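Local coordinates for Non-structural protein 5 (Modoc virus, PDB 2WA2) that probably methylates the viral RNA cap, at guanine N7 and at the ribose 2'-O, using bound S-adenosylmethionine as methyl donor, at residues Gly84-Leu89 with Pro104-Val109; Ala204-Gln209 with Asn237-Asn242; Gly214-Val219 with His227-Val232. The protein carries 4 engineered substitutions. All blocks are in the same frame, centred on the assembly; numbering follows the deposited sequence.

Contact 1: Gly84-Leu89 with Pro104-Val109; sequences GTVVDL and PNVREV. Engineered in segment 84-89: T85 (natural residue Ser).
G84 and V86 carry the meeting of strand 86-89 with strand 106-112, and E108 answers them from across the gap, an instructive case of parallel pairing that absorbs an irregularity. The amide of G84 donates to N105 O over 2.8 Å in a nearly straight bond (165°). The carbonyl of the same glycine is gripped twice: R107 N reaches G84 O at 2.8 Å, while E108 N approaches G84 O at 3.3 Å from above the carbonyl plane. Both donors come from the same face of that plane. Two successive amides sharing one acceptor mark a beta bulge, which moves the register by one residue between G84 and T85. Beyond it parallel pairing continues for T85 with E108 and V86 with V109; V86 N is bonded to E108 O at 3.0 Å (174°), and V109 CA gives a CH...O contact of 3.3 Å to V86 O.

V86 and V109 share one face of the sheet. The side chain of V86 crosses that of its neighbour V106 at about a right angle, CG2 lying 3.8 Å from V106 CG1. V109 packs against helix 95-101, while V86 also packs on T151 and L153 of the next strand. The face of T85, an engineered residue, is polar instead. E108 CG sits between the backbone N and the carbonyl carbon (chi1 64°), and the chain beyond it is extended and runs beside T85, pointing the same way. T85 OG1 donates to the anti lone pair of E108 OE2 at 2.9 Å.

The contact thus joins the two strands of a beta-alpha-beta unit of the Rossmann-like methyltransferase fold. Its chemistry is divided: valines pack on one side, V109 reaching helix 95-101, a hydroxyl-carboxylate bond lies on the other, and the doubly used G84 carbonyl keeps backbone donors satisfied where the register slips.

Contact 2: Ala204-Gln209 with Asn237-Asn242; sequences ALMKMQ and NNIMGN
I239 points its side chain at helix 199-212, where L205, M206 and Q209 receive it from different directions, a compact example of one branched residue meeting three side chains of a neighbouring helix. Its CD1 meets Q209 tip to tip, 3.6 Å from Q209 CD, and also touches the backbone carbonyl of L205. The other branch, I239 CG2, packs at 4.1 Å against L205 CD1. M206, bent at chi2 and chi3, slides past in the opposite direction and lays its SD 4.0 Å from I239 CB; the same sulfur lies 4.2 Å from M240 CG.

One polar bond accompanies this packing. Q209 CG is anti to the backbone N (chi1 -179°) and the chain stays extended, carrying the amide out to N237, where NE2 donates to N237 O at 2.8 Å. The acceptor lies in the amide plane and the donor in the carbonyl plane, although the bond is bent at hydrogen (145°).

A second shell sets these groups in place. N238 is the N-cap of helix 239-254, its OD1 taking a weak bond from G241 N. Q209 NE2 has another acceptor in G214 O, and N237 OD1 accepts from L216 N. L216 also touches both L205 and I239. Helices 199-212 and 239-254 thus meet each other and strand 215-217, at one edge of the sheet, with L174 of helix 163-183 behind L205 and M208.

Contact 3: Gly214-Val219 with His227-Val232; sequences GGLIRV and HEMYFV
M229 lies across L216 at about a right angle, and its path illustrates how a flexible side chain can follow a hairpin partner. CB, set close to the opposite backbone, is 3.3 Å from I217 O and also touches L216 CG. CG, anti to the carbonyl carbon, still lies near I217 O. SD has passed on to L216 CD2 at 3.8 Å, and the bend at chi3 (69°) turns the terminal CE onto L216 CD2, 3.6 Å away.

Alongside this packing runs an antiparallel ladder: G215 and V232 form one hydrogen-bonded pair, I217 and Y230 the next, with Y230 N reaching I217 O at 2.8 Å. On the other face the I217 side chain crosses that of V232 at about a right angle, CD1 against CG2. Separately, V219 CG2 touches Y230 CD2.

Past the ladder, E228 O accepts R218 NH1 at 2.9 Å, while a water bridges E228 O to V219 N. Y230 OH bonds D155, and E228 forms salt bridges to K70 and K192, consistent with the lysine-aspartate-lysine-glutamate tetrad of FtsJ-like 2'-O-methyltransferases. Backbone bonds therefore join the strands, with apolar packing on both faces; the carbonyls of E228 and T226 both take R218 NH1, while the E228 carboxylate meets K70, K192 and S222 OG.

The three contacts sample the mixed sheet and its flank. Contact 1 stands apart, its centre about 20 Å from that of contact 3 and about 26 Å from that of contact 2, yet contacts 1 and 3 belong to the same sheet. Contacts 2 and 3 are neighbours, centres about 9 Å apart, connected mainly by the bonds N237 OD1 to L216 N and Q209 NE2 to G214 O; M208 CB adds a touch on F231 CZ (3.7 Å). S-adenosylmethionine lies nearer contact 3, about 7 Å from the Y230 side chain against about 10 Å from that of V109 in contact 1. E228 and Y230 place contact 3 at the probable 2'-O-methyltransfer site.

Contact 1: Gly84-Leu89 with Pro104-Val109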
ATOM      1  N   GLY A  84       4.454   9.556 -16.434  1.00 19.09           N
ATOM      2  CA  GLY A  84       4.652   8.654 -17.574  1.00 18.95           C
ATOM      3  C   GLY A  84       3.666   7.503 -17.566  1.00 17.31           C
ATOM      4  O   GLY A  84       2.473   7.720 -17.377  1.00 17.91           O
ATOM      5  N   THR A  85       4.189   6.301 -17.815  1.00 17.75           N
ATOM      6  CA  THR A  85       3.455   5.044 -17.734  1.00 17.01           C
ATOM      7  C   THR A  85       3.355   4.586 -16.252  1.00 15.82           C
ATOM      8  O   THR A  85       4.355   4.216 -15.616  1.00 15.51           O
ATOM      9  CB  THR A  85       4.112   3.973 -18.604  1.00 17.12           C
ATOM     10  OG1 THR A  85       4.154   4.451 -19.961  1.00 18.24           O
ATOM     11  CG2 THR A  85       3.320   2.608 -18.533  1.00 18.69           C
ATOM     12  N   VAL A  86       2.132   4.632 -15.738  1.00 15.23           N
ATOM     13  CA  VAL A  86       1.851   4.220 -14.373  1.00 14.57           C
ATOM     14  C   VAL A  86       1.224   2.838 -14.435  1.00 14.13           C
ATOM     15  O   VAL A  86       0.267   2.612 -15.205  1.00 14.75           O
ATOM     16  CB  VAL A  86       0.868   5.198 -13.677  1.00 14.77           C
ATOM     17  CG1 VAL A  86       0.540   4.737 -12.221  1.00 15.36           C
ATOM     18  CG2 VAL A  86       1.430   6.614 -13.633  1.00 13.29           C
ATOM     19  N   VAL A  87       1.768   1.911 -13.657  0.50 13.73           N
ATOM     20  CA  VAL A  87       1.074   0.637 -13.429  0.50 13.80           C
ATOM     21  C   VAL A  87       0.378   0.668 -12.080  0.50 13.91           C
ATOM     22  O   VAL A  87       0.897   1.227 -11.106  0.50 12.48           O
ATOM     23  CB  VAL A  87       1.964  -0.640 -13.579  0.50 14.04           C
ATOM     24  CG1 VAL A  87       2.290  -0.892 -15.032  0.50 15.62           C
ATOM     25  CG2 VAL A  87       3.228  -0.598 -12.720  0.50 12.20           C
ATOM     26  N   ASP A  88      -0.835   0.129 -12.050  1.00 13.69           N
ATOM     27  CA  ASP A  88      -1.578   0.040 -10.814  1.00 14.67           C
ATOM     28  C   ASP A  88      -1.881  -1.436 -10.603  1.00 14.42           C
ATOM     29  O   ASP A  88      -2.796  -2.000 -11.214  1.00 15.14           O
ATOM     30  CB  ASP A  88      -2.833   0.914 -10.866  1.00 13.87           C
ATOM     31  CG  ASP A  88      -3.602   0.931  -9.541  1.00 16.15           C
ATOM     32  OD1 ASP A  88      -3.073   0.409  -8.536  1.00 18.51           O
ATOM     33  OD2 ASP A  88      -4.752   1.409  -9.519  1.00 17.25           O
ATOM     34  N   LEU A  89      -1.049  -2.072  -9.785  1.00 14.52           N
ATOM     35  CA  LEU A  89      -1.173  -3.488  -9.485  1.00 14.06           C
ATOM     36  C   LEU A  89      -2.126  -3.732  -8.329  1.00 14.34           C
ATOM     37  O   LEU A  89      -1.956  -3.170  -7.233  1.00 14.06           O
ATOM     38  CB  LEU A  89       0.206  -4.102  -9.221  1.00 13.31           C
ATOM     39  CG  LEU A  89       1.204  -3.844 -10.370  1.00 14.32           C
ATOM     40  CD1 LEU A  89       2.595  -4.193  -9.942  1.00 15.15           C
ATOM     41  CD2 LEU A  89       0.827  -4.594 -11.689  1.00 15.52           C
ATOM     42  N   PRO A 104      -0.800  15.675 -13.871  1.00 25.38           N
ATOM     43  CA  PRO A 104      -0.309  16.316 -15.104  1.00 24.39           C
ATOM     44  C   PRO A 104       0.813  15.546 -15.802  1.00 23.49           C
ATOM     45  O   PRO A 104       0.897  15.580 -17.030  1.00 23.24           O
ATOM     46  CB  PRO A 104       0.217  17.670 -14.608  1.00 24.23           C
ATOM     47  CG  PRO A 104       0.586  17.422 -13.169  1.00 25.42           C
ATOM     48  CD  PRO A 104      -0.496  16.489 -12.679  1.00 25.40           C
ATOM     49  N   ASN A 105       1.667  14.867 -15.033  1.00 22.43           N
ATOM     50  CA  ASN A 105       2.829  14.183 -15.604  1.00 22.79           C
ATOM     51  C   ASN A 105       2.537  12.754 -16.077  1.00 22.10           C
ATOM     52  O   ASN A 105       3.369  12.125 -16.731  1.00 21.68           O
ATOM     53  CB  ASN A 105       4.001  14.176 -14.619  1.00 22.83           C
ATOM     54  CG  ASN A 105       4.392  15.583 -14.133  1.00 26.27           C
ATOM     55  OD1 ASN A 105       4.825  16.414 -14.916  1.00 27.71           O
ATOM     56  ND2 ASN A 105       4.262  15.824 -12.832  1.00 27.64           N
ATOM     57  N   VAL A 106       1.366  12.243 -15.734  1.00 22.03           N
ATOM     58  CA  VAL A 106       0.959  10.901 -16.163  1.00 22.08           C
ATOM     59  C   VAL A 106       0.472  10.885 -17.605  1.00 23.00           C
ATOM     60  O   VAL A 106      -0.389  11.686 -17.978  1.00 23.43           O
ATOM     61  CB  VAL A 106      -0.158  10.366 -15.247  1.00 22.16           C
ATOM     62  CG1 VAL A 106      -0.644   8.998 -15.707  1.00 21.72           C
ATOM     63  CG2 VAL A 106       0.375  10.278 -13.809  1.00 20.57           C
ATOM     64  N   ARG A 107       1.012   9.943 -18.378  1.00 23.05           N
ATOM     65  CA  ARG A 107       0.667   9.757 -19.786  1.00 23.43           C
ATOM     66  C   ARG A 107      -0.317   8.621 -20.029  1.00 22.64           C
ATOM     67  O   ARG A 107      -1.173   8.724 -20.899  1.00 22.63           O
ATOM     68  CB  ARG A 107       1.925   9.581 -20.625  1.00 23.86           C
ATOM     69  CG  ARG A 107       2.633  10.922 -20.860  1.00 27.83           C
ATOM     70  CD  ARG A 107       3.831  10.754 -21.779  1.00 34.35           C
ATOM     71  NE  ARG A 107       3.509  11.051 -23.183  1.00 40.19           N
ATOM     72  CZ  ARG A 107       3.165  10.138 -24.099  1.00 43.08           C
ATOM     73  NH1 ARG A 107       3.072   8.846 -23.773  1.00 44.11           N
ATOM     74  NH2 ARG A 107       2.898  10.521 -25.349  1.00 43.14           N
ATOM     75  N   GLU A 108      -0.202   7.547 -19.258  1.00 21.15           N
ATOM     76  CA  GLU A 108      -1.164   6.436 -19.323  1.00 20.89           C
ATOM     77  C   GLU A 108      -1.175   5.630 -18.022  1.00 20.18           C
ATOM     78  O   GLU A 108      -0.203   5.654 -17.248  1.00 19.49           O
ATOM     79  CB  GLU A 108      -0.841   5.508 -20.503  1.00 21.48           C
ATOM     80  CG  GLU A 108       0.484   4.813 -20.364  1.00 23.78           C
ATOM     81  CD  GLU A 108       0.810   3.908 -21.531  1.00 29.56           C
ATOM     82  OE1 GLU A 108      -0.061   3.704 -22.414  1.00 30.49           O
ATOM     83  OE2 GLU A 108       1.952   3.403 -21.567  1.00 31.67           O
ATOM     84  N   VAL A 109      -2.280   4.934 -17.774  1.00 19.09           N
ATOM     85  CA  VAL A 109      -2.381   4.084 -16.598  1.00 18.27           C
ATOM     86  C   VAL A 109      -2.810   2.685 -17.029  1.00 17.64           C
ATOM     87  O   VAL A 109      -3.823   2.518 -17.693  1.00 18.37           O
ATOM     88  CB  VAL A 109      -3.366   4.656 -15.558  1.00 17.73           C
ATOM     89  CG1 VAL A 109      -3.393   3.770 -14.306  1.00 18.14           C
ATOM     90  CG2 VAL A 109      -2.978   6.060 -15.167  1.00 17.36           C
TER

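Contact 2: Ala204-Gln209 with Asn237-Asn242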
ATOM      1  N   ALA A 204      13.151  -7.821   4.341  1.00 14.07           N
ATOM      2  CA  ALA A 204      12.786  -7.605   2.945  1.00 13.15           C
ATOM      3  C   ALA A 204      12.742  -6.129   2.561  1.00 12.99           C
ATOM      4  O   ALA A 204      13.249  -5.769   1.520  1.00 12.12           O
ATOM      5  CB  ALA A 204      11.455  -8.293   2.636  1.00 13.03           C
ATOM      6  N   LEU A 205      12.160  -5.272   3.415  1.00 13.26           N
ATOM      7  CA  LEU A 205      12.065  -3.844   3.134  1.00 13.03           C
ATOM      8  C   LEU A 205      13.437  -3.178   3.167  1.00 13.10           C
ATOM      9  O   LEU A 205      13.711  -2.318   2.337  1.00 13.37           O
ATOM     10  CB  LEU A 205      11.132  -3.134   4.112  1.00 13.66           C
ATOM     11  CG  LEU A 205       9.641  -3.453   4.019  1.00 12.63           C
ATOM     12  CD1 LEU A 205       8.965  -2.954   5.295  1.00 15.57           C
ATOM     13  CD2 LEU A 205       9.063  -2.786   2.762  1.00 12.22           C
ATOM     14  N   MET A 206      14.274  -3.573   4.122  1.00 12.80           N
ATOM     15  CA  MET A 206      15.629  -2.997   4.202  1.00 14.19           C
ATOM     16  C   MET A 206      16.397  -3.339   2.927  1.00 13.19           C
ATOM     17  O   MET A 206      17.164  -2.517   2.413  1.00 12.61           O
ATOM     18  CB  MET A 206      16.407  -3.503   5.434  1.00 14.22           C
ATOM     19  CG  MET A 206      15.873  -3.062   6.830  1.00 17.04           C
ATOM     20  SD  MET A 206      15.685  -1.267   7.005  1.00 23.37           S
ATOM     21  CE  MET A 206      17.406  -0.766   7.323  1.00 23.54           C
ATOM     22  N   LYS A 207      16.198  -4.561   2.430  1.00 13.02           N
ATOM     23  CA  LYS A 207      16.871  -4.996   1.180  1.00 13.46           C
ATOM     24  C   LYS A 207      16.360  -4.185  -0.005  1.00 12.34           C
ATOM     25  O   LYS A 207      17.139  -3.751  -0.833  1.00 11.56           O
ATOM     26  CB  LYS A 207      16.701  -6.492   0.919  1.00 12.35           C
ATOM     27  CG  LYS A 207      17.085  -6.945  -0.512  1.00 13.77           C
ATOM     28  CD  LYS A 207      16.914  -8.487  -0.675  1.00 15.28           C
ATOM     29  CE  LYS A 207      17.497  -8.979  -2.005  1.00 18.76           C
ATOM     30  NZ  LYS A 207      17.505 -10.511  -2.071  1.00 19.74           N
ATOM     31  N   MET A 208      15.047  -3.979  -0.092  1.00 12.73           N
ATOM     32  CA  MET A 208      14.480  -3.130  -1.159  1.00 13.72           C
ATOM     33  C   MET A 208      14.993  -1.707  -1.071  1.00 12.97           C
ATOM     34  O   MET A 208      15.322  -1.096  -2.073  1.00 12.62           O
ATOM     35  CB  MET A 208      12.945  -3.119  -1.080  1.00 13.52           C
ATOM     36  CG  MET A 208      12.430  -4.473  -1.550  1.00 16.51           C
ATOM     37  SD  MET A 208      10.663  -4.663  -1.314  1.00 17.63           S
ATOM     38  CE  MET A 208       9.996  -3.908  -2.792  1.00 15.90           C
ATOM     39  N   GLN A 209      15.080  -1.190   0.149  1.00 13.55           N
ATOM     40  CA  GLN A 209      15.576   0.164   0.345  1.00 12.12           C
ATOM     41  C   GLN A 209      17.070   0.267  -0.077  1.00 13.21           C
ATOM     42  O   GLN A 209      17.477   1.297  -0.643  1.00 13.31           O
ATOM     43  CB  GLN A 209      15.399   0.581   1.813  1.00 12.08           C
ATOM     44  CG  GLN A 209      15.874   2.017   2.079  1.00 12.21           C
ATOM     45  CD  GLN A 209      15.821   2.356   3.554  1.00 12.75           C
ATOM     46  OE1 GLN A 209      16.368   1.637   4.386  1.00 13.94           O
ATOM     47  NE2 GLN A 209      15.118   3.420   3.878  1.00 11.92           N
ATOM     48  N   ASN A 237      13.705   7.280   4.609  1.00 17.99           N
ATOM     49  CA  ASN A 237      13.671   7.319   6.069  1.00 16.63           C
ATOM     50  C   ASN A 237      14.127   6.042   6.728  1.00 15.31           C
ATOM     51  O   ASN A 237      14.605   5.103   6.070  1.00 14.29           O
ATOM     52  CB  ASN A 237      12.305   7.804   6.604  1.00 16.62           C
ATOM     53  CG  ASN A 237      11.170   6.823   6.306  1.00 17.16           C
ATOM     54  OD1 ASN A 237      11.409   5.755   5.745  1.00 15.55           O
ATOM     55  ND2 ASN A 237       9.938   7.178   6.700  1.00 17.73           N
ATOM     56  N   ASN A 238      14.068   6.063   8.050  1.00 15.04           N
ATOM     57  CA  ASN A 238      14.458   4.971   8.904  1.00 15.51           C
ATOM     58  C   ASN A 238      13.253   4.029   9.042  1.00 14.99           C
ATOM     59  O   ASN A 238      12.341   4.270   9.845  1.00 14.49           O
ATOM     60  CB  ASN A 238      14.874   5.570  10.258  1.00 16.54           C
ATOM     61  CG  ASN A 238      15.111   4.537  11.315  1.00 20.42           C
ATOM     62  OD1 ASN A 238      15.117   3.331  11.054  1.00 25.59           O
ATOM     63  ND2 ASN A 238      15.322   5.008  12.538  1.00 25.22           N
ATOM     64  N   ILE A 239      13.246   3.001   8.205  1.00 14.24           N
ATOM     65  CA  ILE A 239      12.103   2.066   8.118  1.00 14.80           C
ATOM     66  C   ILE A 239      11.715   1.445   9.480  1.00 15.56           C
ATOM     67  O   ILE A 239      10.568   1.614   9.937  1.00 14.53           O
ATOM     68  CB  ILE A 239      12.366   1.005   7.027  1.00 14.17           C
ATOM     69  CG1 ILE A 239      12.356   1.658   5.626  1.00 13.99           C
ATOM     70  CG2 ILE A 239      11.314  -0.145   7.088  1.00 15.83           C
ATOM     71  CD1 ILE A 239      12.815   0.691   4.502  1.00 13.84           C
ATOM     72  N   MET A 240      12.671   0.771  10.130  1.00 17.24           N
ATOM     73  CA  MET A 240      12.424   0.018  11.386  1.00 20.94           C
ATOM     74  C   MET A 240      11.908   0.951  12.482  1.00 19.42           C
ATOM     75  O   MET A 240      10.942   0.618  13.183  1.00 19.58           O
ATOM     76  CB  MET A 240      13.704  -0.727  11.849  1.00 20.31           C
ATOM     77  CG  MET A 240      14.204  -1.806  10.878  1.00 23.62           C
ATOM     78  SD  MET A 240      15.861  -2.470  11.240  1.00 31.62           S
ATOM     79  CE  MET A 240      15.396  -3.672  12.515  1.00 29.10           C
ATOM     80  N   GLY A 241      12.533   2.128  12.595  1.00 18.48           N
ATOM     81  CA  GLY A 241      12.129   3.164  13.540  1.00 18.10           C
ATOM     82  C   GLY A 241      10.726   3.697  13.318  1.00 17.28           C
ATOM     83  O   GLY A 241       9.981   3.906  14.268  1.00 16.82           O
ATOM     84  N   ASN A 242      10.358   3.895  12.052  1.00 16.31           N
ATOM     85  CA  ASN A 242       9.032   4.343  11.705  1.00 16.15           C
ATOM     86  C   ASN A 242       8.007   3.285  12.046  1.00 14.40           C
ATOM     87  O   ASN A 242       6.939   3.605  12.554  1.00 13.89           O
ATOM     88  CB  ASN A 242       8.933   4.692  10.230  1.00 17.42           C
ATOM     89  CG  ASN A 242       8.840   6.157  10.009  1.00 24.27           C
ATOM     90  OD1 ASN A 242       9.800   6.779   9.531  1.00 29.68           O
ATOM     91  ND2 ASN A 242       7.702   6.747  10.391  1.00 28.58           N
TER

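Contact 3: Gly214-Val219 with His227-Val232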
ATOM      1  N   GLY A 214      14.197   4.933  -1.270  1.00 14.79           N
ATOM      2  CA  GLY A 214      12.828   5.058  -0.732  1.00 13.80           C
ATOM      3  C   GLY A 214      12.769   4.863   0.773  1.00 13.58           C
ATOM      4  O   GLY A 214      13.815   4.847   1.449  1.00 14.00           O
ATOM      5  N   GLY A 215      11.549   4.738   1.301  1.00 11.91           N
ATOM      6  CA  GLY A 215      11.330   4.724   2.744  1.00 12.89           C
ATOM      7  C   GLY A 215       9.945   4.178   3.018  1.00 12.96           C
ATOM      8  O   GLY A 215       9.219   3.803   2.084  1.00 13.40           O
ATOM      9  N   LEU A 216       9.586   4.101   4.289  1.00 12.79           N
ATOM     10  CA  LEU A 216       8.304   3.503   4.655  1.00 11.58           C
ATOM     11  C   LEU A 216       7.536   4.508   5.475  1.00 12.13           C
ATOM     12  O   LEU A 216       8.035   5.009   6.504  1.00 13.23           O
ATOM     13  CB  LEU A 216       8.508   2.189   5.444  1.00 10.85           C
ATOM     14  CG  LEU A 216       7.217   1.413   5.705  1.00  9.08           C
ATOM     15  CD1 LEU A 216       6.779   0.696   4.410  1.00 10.45           C
ATOM     16  CD2 LEU A 216       7.346   0.396   6.895  1.00 10.25           C
ATOM     17  N   ILE A 217       6.317   4.809   5.062  1.00 12.39           N
ATOM     18  CA  ILE A 217       5.542   5.863   5.732  1.00 13.33           C
ATOM     19  C   ILE A 217       4.153   5.390   6.156  1.00 13.16           C
ATOM     20  O   ILE A 217       3.576   4.476   5.541  1.00 11.43           O
ATOM     21  CB  ILE A 217       5.434   7.160   4.865  1.00 12.75           C
ATOM     22  CG1 ILE A 217       4.679   6.871   3.551  1.00 12.85           C
ATOM     23  CG2 ILE A 217       6.847   7.779   4.631  1.00 14.54           C
ATOM     24  CD1 ILE A 217       4.332   8.092   2.675  1.00 15.85           C
ATOM     25  N   ARG A 218       3.644   6.019   7.219  1.00 13.31           N
ATOM     26  CA  ARG A 218       2.289   5.782   7.693  1.00 13.13           C
ATOM     27  C   ARG A 218       1.403   6.943   7.245  1.00 14.24           C
ATOM     28  O   ARG A 218       1.692   8.100   7.539  1.00 13.10           O
ATOM     29  CB  ARG A 218       2.294   5.678   9.234  1.00 13.71           C
ATOM     30  CG  ARG A 218       0.910   5.703   9.877  1.00 13.21           C
ATOM     31  CD  ARG A 218       0.231   4.336   9.627  1.00 12.15           C
ATOM     32  NE  ARG A 218      -1.004   4.221  10.396  1.00 10.48           N
ATOM     33  CZ  ARG A 218      -1.732   3.118  10.492  1.00 11.20           C
ATOM     34  NH1 ARG A 218      -1.397   2.027   9.792  1.00 10.43           N
ATOM     35  NH2 ARG A 218      -2.806   3.130  11.256  1.00  9.14           N
ATOM     36  N   VAL A 219       0.325   6.635   6.533  1.00 13.45           N
ATOM     37  CA  VAL A 219      -0.658   7.648   6.168  1.00 15.07           C
ATOM     38  C   VAL A 219      -1.614   7.808   7.368  1.00 15.54           C
ATOM     39  O   VAL A 219      -2.172   6.820   7.849  1.00 15.15           O
ATOM     40  CB  VAL A 219      -1.408   7.217   4.894  1.00 14.93           C
ATOM     41  CG1 VAL A 219      -2.316   8.314   4.417  1.00 16.43           C
ATOM     42  CG2 VAL A 219      -0.392   6.826   3.802  1.00 16.71           C
ATOM     43  N   HIS A 227      -2.190  -1.894  10.491  1.00 10.97           N
ATOM     44  CA  HIS A 227      -0.828  -1.403  10.674  1.00 11.26           C
ATOM     45  C   HIS A 227      -0.209  -1.108   9.303  1.00 11.23           C
ATOM     46  O   HIS A 227       1.009  -0.939   9.216  1.00 11.02           O
ATOM     47  CB  HIS A 227      -0.017  -2.470  11.390  1.00 11.02           C
ATOM     48  CG  HIS A 227       1.106  -1.940  12.236  1.00 12.37           C
ATOM     49  ND1 HIS A 227       2.163  -1.221  11.713  1.00 12.21           N
ATOM     50  CD2 HIS A 227       1.360  -2.086  13.560  1.00 11.51           C
ATOM     51  CE1 HIS A 227       3.013  -0.928  12.689  1.00 14.43           C
ATOM     52  NE2 HIS A 227       2.553  -1.451  13.816  1.00 12.19           N
ATOM     53  N   GLU A 228      -1.043  -1.019   8.246  1.00 10.34           N
ATOM     54  CA  GLU A 228      -0.530  -0.783   6.860  1.00 10.41           C
ATOM     55  C   GLU A 228       0.381   0.436   6.800  1.00  9.98           C
ATOM     56  O   GLU A 228       0.106   1.483   7.389  1.00 10.23           O
ATOM     57  CB  GLU A 228      -1.652  -0.623   5.813  1.00 10.05           C
ATOM     58  CG  GLU A 228      -2.441   0.680   6.011  1.00 11.48           C
ATOM     59  CD  GLU A 228      -3.746   0.728   5.238  1.00 12.75           C
ATOM     60  OE1 GLU A 228      -4.134  -0.312   4.673  1.00 15.48           O
ATOM     61  OE2 GLU A 228      -4.388   1.807   5.214  1.00 17.78           O
ATOM     62  N   MET A 229       1.494   0.262   6.115  1.00  9.60           N
ATOM     63  CA  MET A 229       2.375   1.388   5.790  1.00  9.44           C
ATOM     64  C   MET A 229       2.732   1.318   4.296  1.00 10.69           C
ATOM     65  O   MET A 229       2.429   0.322   3.613  1.00 10.30           O
ATOM     66  CB  MET A 229       3.604   1.361   6.702  1.00  8.69           C
ATOM     67  CG  MET A 229       3.221   1.611   8.167  1.00  9.56           C
ATOM     68  SD  MET A 229       4.596   1.393   9.315  1.00 11.24           S
ATOM     69  CE  MET A 229       5.653   2.814   8.883  1.00  9.48           C
ATOM     70  N   TYR A 230       3.326   2.384   3.765  1.00 10.80           N
ATOM     71  CA  TYR A 230       3.526   2.483   2.325  1.00 11.36           C
ATOM     72  C   TYR A 230       4.990   2.636   1.985  1.00 11.76           C
ATOM     73  O   TYR A 230       5.650   3.539   2.488  1.00 12.34           O
ATOM     74  CB  TYR A 230       2.675   3.575   1.699  1.00 12.84           C
ATOM     75  CG  TYR A 230       1.231   3.123   1.640  1.00 12.16           C
ATOM     76  CD1 TYR A 230       0.745   2.458   0.509  1.00 12.36           C
ATOM     77  CD2 TYR A 230       0.379   3.313   2.726  1.00 12.65           C
ATOM     78  CE1 TYR A 230      -0.581   2.012   0.451  1.00 11.82           C
ATOM     79  CE2 TYR A 230      -0.959   2.850   2.684  1.00 14.64           C
ATOM     80  CZ  TYR A 230      -1.412   2.200   1.537  1.00 14.89           C
ATOM     81  OH  TYR A 230      -2.707   1.709   1.486  1.00 16.70           O
ATOM     82  N   PHE A 231       5.501   1.726   1.169  1.00 11.44           N
ATOM     83  CA  PHE A 231       6.902   1.780   0.774  1.00 10.82           C
ATOM     84  C   PHE A 231       6.932   2.681  -0.451  1.00 12.05           C
ATOM     85  O   PHE A 231       6.335   2.348  -1.493  1.00  9.58           O
ATOM     86  CB  PHE A 231       7.449   0.369   0.473  1.00 11.97           C
ATOM     87  CG  PHE A 231       8.876   0.345  -0.020  1.00 12.23           C
ATOM     88  CD1 PHE A 231       9.926   0.794   0.791  1.00 10.00           C
ATOM     89  CD2 PHE A 231       9.183  -0.166  -1.293  1.00 11.68           C
ATOM     90  CE1 PHE A 231      11.259   0.765   0.340  1.00 13.18           C
ATOM     91  CE2 PHE A 231      10.527  -0.206  -1.759  1.00 15.01           C
ATOM     92  CZ  PHE A 231      11.560   0.275  -0.951  1.00 14.38           C
ATOM     93  N   VAL A 232       7.630   3.819  -0.316  1.00 11.40           N
ATOM     94  CA  VAL A 232       7.528   4.907  -1.285  1.00 12.20           C
ATOM     95  C   VAL A 232       8.925   5.382  -1.765  1.00 13.30           C
ATOM     96  O   VAL A 232       9.920   5.293  -1.028  1.00 11.87           O
ATOM     97  CB  VAL A 232       6.684   6.110  -0.728  1.00 12.47           C
ATOM     98  CG1 VAL A 232       5.198   5.734  -0.397  1.00 11.88           C
ATOM     99  CG2 VAL A 232       7.350   6.725   0.518  1.00 13.34           C
TER
HETATM  100  O   HOH W   1      -0.657   3.977   6.129  1.00 12.09           O